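Diketoreductase (Acinetobacter baylyi, PDB 4E12) reduces dicarbonyl compounds with NADH and belongs to the 3-hydroxyacyl-CoA dehydrogenase family, whose reaction it probably also catalyses. Local coordinates at residues T31-N36 / A80-D85; I182-K185 / G190-L193. All coordinates share one frame; numbering follows the deposited sequence.

Contact 1: residues T31-N36 / A80-D85; sequences TAYDIN and AQAVKD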
loop_
_atom_site.group_PDB
_atom_site.type_symbol
_atom_site.label_atom_id
_atom_site.label_comp_id
_atom_site.label_asym_id
_atom_site.label_seq_id
_atom_site.Cartn_x
_atom_site.Cartn_y
_atom_site.Cartn_z
ATOM N N THR A 31 34.036 -14.961 -0.477
ATOM C CA THR A 31 34.696 -15.007 0.819
ATOM C C THR A 31 33.767 -14.342 1.836
ATOM O O THR A 31 33.312 -13.215 1.623
ATOM C CB THR A 31 36.019 -14.226 0.800
ATOM O OG1 THR A 31 36.893 -14.789 -0.185
ATOM C CG2 THR A 31 36.694 -14.287 2.162
ATOM N N ALA A 32 33.468 -15.043 2.924
ATOM C CA ALA A 32 32.667 -14.470 4.000
ATOM C C ALA A 32 33.600 -14.010 5.105
ATOM O O ALA A 32 34.386 -14.804 5.628
ATOM C CB ALA A 32 31.701 -15.525 4.542
ATOM N N TYR A 33 33.507 -12.734 5.468
ATOM C CA TYR A 33 34.389 -12.173 6.472
ATOM C C TYR A 33 33.642 -11.869 7.771
ATOM O O TYR A 33 32.502 -11.387 7.767
ATOM C CB TYR A 33 35.090 -10.911 5.960
ATOM C CG TYR A 33 35.708 -10.154 7.102
ATOM C CD1 TYR A 33 36.967 -10.497 7.587
ATOM C CD2 TYR A 33 35.031 -9.097 7.711
ATOM C CE1 TYR A 33 37.536 -9.809 8.651
ATOM C CE2 TYR A 33 35.587 -8.406 8.773
ATOM C CZ TYR A 33 36.837 -8.764 9.237
ATOM O OH TYR A 33 37.388 -8.076 10.284
ATOM N N ASP A 34 34.281 -12.173 8.888
ATOM C CA ASP A 34 33.730 -11.774 10.172
ATOM C C ASP A 34 34.875 -11.723 11.180
ATOM O O ASP A 34 36.020 -12.039 10.836
ATOM C CB ASP A 34 32.594 -12.690 10.600
ATOM C CG ASP A 34 31.557 -11.967 11.455
ATOM O OD1 ASP A 34 31.920 -11.057 12.221
ATOM O OD2 ASP A 34 30.363 -12.289 11.342
ATOM N N ILE A 35 34.580 -11.335 12.414
ATOM C CA ILE A 35 35.640 -10.831 13.288
ATOM C C ILE A 35 36.518 -11.890 13.935
ATOM O O ILE A 35 37.682 -11.626 14.225
ATOM C CB ILE A 35 35.098 -9.850 14.347
ATOM C CG1 ILE A 35 34.120 -10.554 15.290
ATOM C CG2 ILE A 35 34.420 -8.680 13.658
ATOM C CD1 ILE A 35 33.532 -9.635 16.358
ATOM N N ASN A 36 35.999 -13.087 14.175
ATOM C CA ASN A 36 36.839 -14.112 14.771
ATOM C C ASN A 36 36.335 -15.481 14.371
ATOM O O ASN A 36 35.396 -15.575 13.572
ATOM C CB ASN A 36 36.932 -13.929 16.296
ATOM C CG ASN A 36 35.587 -13.981 16.976
ATOM O OD1 ASN A 36 34.638 -14.565 16.455
ATOM N ND2 ASN A 36 35.486 -13.352 18.144
ATOM N N ALA A 80 42.382 -7.859 5.505
ATOM C CA ALA A 80 43.342 -7.687 4.422
ATOM C C ALA A 80 43.338 -8.894 3.490
ATOM O O ALA A 80 43.299 -8.738 2.266
ATOM C CB ALA A 80 44.745 -7.465 4.994
ATOM N N GLN A 81 43.389 -10.092 4.071
ATOM C CA GLN A 81 43.367 -11.333 3.301
ATOM C C GLN A 81 41.996 -11.553 2.664
ATOM O O GLN A 81 41.899 -12.059 1.545
ATOM C CB GLN A 81 43.710 -12.525 4.205
ATOM C CG GLN A 81 45.134 -12.483 4.747
ATOM C CD GLN A 81 46.170 -12.502 3.631
ATOM O OE1 GLN A 81 46.026 -13.238 2.653
ATOM N NE2 GLN A 81 47.209 -11.676 3.760
ATOM N N ALA A 82 40.936 -11.180 3.384
ATOM C CA ALA A 82 39.570 -11.373 2.893
ATOM C C ALA A 82 39.287 -10.597 1.607
ATOM O O ALA A 82 38.471 -11.025 0.784
ATOM C CB ALA A 82 38.570 -10.977 3.958
ATOM N N VAL A 83 39.928 -9.452 1.430
ATOM C CA VAL A 83 39.596 -8.607 0.285
ATOM C C VAL A 83 40.749 -8.423 -0.701
ATOM O O VAL A 83 40.686 -7.539 -1.560
ATOM C CB VAL A 83 39.152 -7.206 0.741
ATOM C CG1 VAL A 83 37.950 -7.296 1.675
ATOM C CG2 VAL A 83 40.310 -6.477 1.402
ATOM N N LYS A 84 41.790 -9.242 -0.594
ATOM C CA LYS A 84 43.015 -9.003 -1.350
ATOM C C LYS A 84 42.821 -9.015 -2.863
ATOM O O LYS A 84 43.511 -8.286 -3.580
ATOM C CB LYS A 84 44.123 -9.981 -0.949
ATOM C CG LYS A 84 43.822 -11.440 -1.227
ATOM C CD LYS A 84 44.970 -12.324 -0.738
ATOM C CE LYS A 84 44.684 -13.802 -0.950
ATOM N NZ LYS A 84 45.772 -14.666 -0.402
ATOM N N ASP A 85 41.898 -9.832 -3.353
ATOM C CA ASP A 85 41.671 -9.920 -4.789
ATOM C C ASP A 85 40.179 -9.739 -5.079
ATOM O O ASP A 85 39.666 -10.249 -6.078
ATOM C CB ASP A 85 42.145 -11.280 -5.321
ATOM C CG ASP A 85 42.213 -11.327 -6.848
ATOM O OD1 ASP A 85 42.309 -10.254 -7.483
ATOM O OD2 ASP A 85 42.163 -12.437 -7.416
#

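Contact 2: residues I182-K185 / G190-L193; sequences IELK and GYVL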
loop_
_atom_site.group_PDB
_atom_site.type_symbol
_atom_site.label_atom_id
_atom_site.label_comp_id
_atom_site.label_asym_id
_atom_site.label_seq_id
_atom_site.Cartn_x
_atom_site.Cartn_y
_atom_site.Cartn_z
ATOM N N ILE A 182 16.504 -2.942 -8.740
ATOM C CA ILE A 182 15.605 -1.813 -8.621
ATOM C C ILE A 182 16.515 -0.619 -8.686
ATOM O O ILE A 182 17.289 -0.372 -7.753
ATOM C CB ILE A 182 14.860 -1.860 -7.276
ATOM C CG1 ILE A 182 14.011 -3.134 -7.201
ATOM C CG2 ILE A 182 14.030 -0.591 -7.058
ATOM C CD1 ILE A 182 13.023 -3.254 -8.312
ATOM N N GLU A 183 16.465 0.106 -9.803
ATOM C CA GLU A 183 17.454 1.151 -10.047
ATOM C C GLU A 183 17.004 2.534 -9.571
ATOM O O GLU A 183 16.091 3.134 -10.146
ATOM C CB GLU A 183 17.865 1.160 -11.530
ATOM C CG GLU A 183 18.501 -0.155 -11.994
ATOM C CD GLU A 183 18.878 -0.178 -13.479
ATOM O OE1 GLU A 183 19.524 0.773 -13.961
ATOM O OE2 GLU A 183 18.522 -1.153 -14.167
ATOM N N LEU A 184 17.628 3.029 -8.499
ATOM C CA LEU A 184 17.368 4.385 -8.060
ATOM C C LEU A 184 18.349 5.334 -8.716
ATOM O O LEU A 184 19.495 4.958 -8.981
ATOM C CB LEU A 184 17.423 4.534 -6.543
ATOM C CG LEU A 184 16.346 3.852 -5.702
ATOM C CD1 LEU A 184 16.533 2.342 -5.666
ATOM C CD2 LEU A 184 16.446 4.424 -4.301
ATOM N N LYS A 185 17.886 6.556 -8.975
ATOM C CA LYS A 185 18.632 7.529 -9.765
ATOM C C LYS A 185 19.286 8.588 -8.878
ATOM O O LYS A 185 20.214 9.282 -9.298
ATOM C CB LYS A 185 17.707 8.168 -10.817
ATOM C CG LYS A 185 17.180 7.149 -11.829
ATOM C CD LYS A 185 16.078 7.695 -12.726
ATOM C CE LYS A 185 15.593 6.607 -13.688
ATOM N NZ LYS A 185 14.476 7.059 -14.566
ATOM N N GLY A 190 15.522 5.054 2.912
ATOM C CA GLY A 190 14.510 4.022 2.756
ATOM C C GLY A 190 14.383 3.507 1.333
ATOM O O GLY A 190 13.487 2.716 1.034
ATOM N N TYR A 191 15.274 3.939 0.449
ATOM C CA TYR A 191 15.252 3.470 -0.940
ATOM C C TYR A 191 13.828 3.630 -1.494
ATOM O O TYR A 191 13.159 4.636 -1.218
ATOM C CB TYR A 191 15.725 1.994 -1.016
ATOM C CG TYR A 191 17.106 1.775 -0.408
ATOM C CD1 TYR A 191 18.246 1.779 -1.202
ATOM C CD2 TYR A 191 17.264 1.567 0.959
ATOM C CE1 TYR A 191 19.531 1.579 -0.648
ATOM C CE2 TYR A 191 18.542 1.372 1.525
ATOM C CZ TYR A 191 19.665 1.379 0.712
ATOM O OH TYR A 191 20.924 1.185 1.254
ATOM N N VAL A 192 13.363 2.630 -2.238
ATOM C CA VAL A 192 12.014 2.619 -2.797
ATOM C C VAL A 192 11.019 1.851 -1.919
ATOM O O VAL A 192 10.003 2.404 -1.495
ATOM C CB VAL A 192 11.980 2.037 -4.238
ATOM C CG1 VAL A 192 10.544 1.924 -4.723
ATOM C CG2 VAL A 192 12.768 2.941 -5.193
ATOM N N LEU A 193 11.293 0.578 -1.645
ATOM C CA LEU A 193 10.289 -0.241 -0.952
ATOM C C LEU A 193 9.857 0.315 0.408
ATOM O O LEU A 193 8.660 0.451 0.680
ATOM C CB LEU A 193 10.779 -1.677 -0.786
ATOM C CG LEU A 193 9.800 -2.561 -0.022
ATOM C CD1 LEU A 193 8.417 -2.592 -0.687
ATOM C CD2 LEU A 193 10.395 -3.944 0.101
#

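Contact 1: residues T31-N36 / A80-D85
With chi1 at 165°, Tyr33 holds CG trans to its backbone N and swings the ring alongside Ala82, while in Thr31 a chi1 of -60° places CG2 anti to the backbone N, turned to the carbonyl and methyl of the same alanine. The Ala82 methyl is the meeting point. Its CB lies 4.0 Å from Tyr33 CD1 and equally far from Tyr33 CB, so it rests at the root of the aromatic side chain, approaching the ring obliquely. On the Thr31 side, CG2 comes to 4.2 Å from Ala82 CB and 4.0 Å from Ala82 O. The CA atoms of Tyr33 and Ala82 are 6.3 Å apart, where the end of the short helix 79-82 lies against strand 29-33.

No hydrogen bond joins the two segments; the Ala82 carbonyl is instead bonded by Thr8 OG1 from strand 6-10. The strand ends at Tyr33, and the next residue is Asp34, an NAD(+)-binding residue. Its OD1 accepts the Ile35 amide N through the anti lone pair at 2.7 Å, with an N-H...O angle of 141°, and its OD2 is bonded to Thr12 OG1. Across the 124 Å² buried here, the two segments thus meet by van der Waals contact alone, partly methyl against carbonyl oxygen and partly methyl against the tyrosine, while the polar tie of the helix end to the sheet runs through Thr8.

Contact 2: residues I182-K185 / G190-L193
Leu184 and Val192 slide past each other in opposite directions, and this overlap is the centre of the contact. Val192 CG2 sits 3.7 Å from Leu184 CG and 3.8 Å from Leu184 CD1, so one valine methyl lies against the fork of the leucine. Ile182 reaches the same methyl differently: its side chain crosses that of Val192 at about a right angle, with the two CG2 atoms 4.2 Å apart. The other leucine branch, CD2, turns instead to the backbone of Tyr191, 3.7 Å from its CA, and stands oblique to the ring.

A chi1 of -56° in Tyr191 turns the ring beside its own backbone N; the ring stacks on that of His143, predicted to be important for catalysis, and OH is hydrogen-bonded to Ser121 O. Glu155 OE2 accepts the backbone amides of Val192 and Leu193 where helix 193-209 begins, and Thr221 of the second subunit packs on Ile182 and Val192. The geometry is that of an interdomain junction: the last strand of the Rossmann-type sheet closes against the loop leading into the helical C-terminal domain, beside the probable catalytic histidine.

Both contacts are buried, but contact 1 lies farther out, its centre about 20 Å from the centre of the chain against about 13 Å for contact 2. They use the same mixed sheet near its two ends: strand 29-33, next to the outermost strand 74-76, in contact 1, and strand 180-183 at the other margin in contact 2. Neither has a hydrogen bond across its segments. Contact 1 sets a methyl against a tyrosine and a threonine within the NAD-binding domain; contact 2 packs branched aliphatic side chains, and the backbone and CB of Tyr191, where the two domains join and the second subunit abuts. The first lies by a cofactor-binding aspartate, the second by the predicted catalytic histidine.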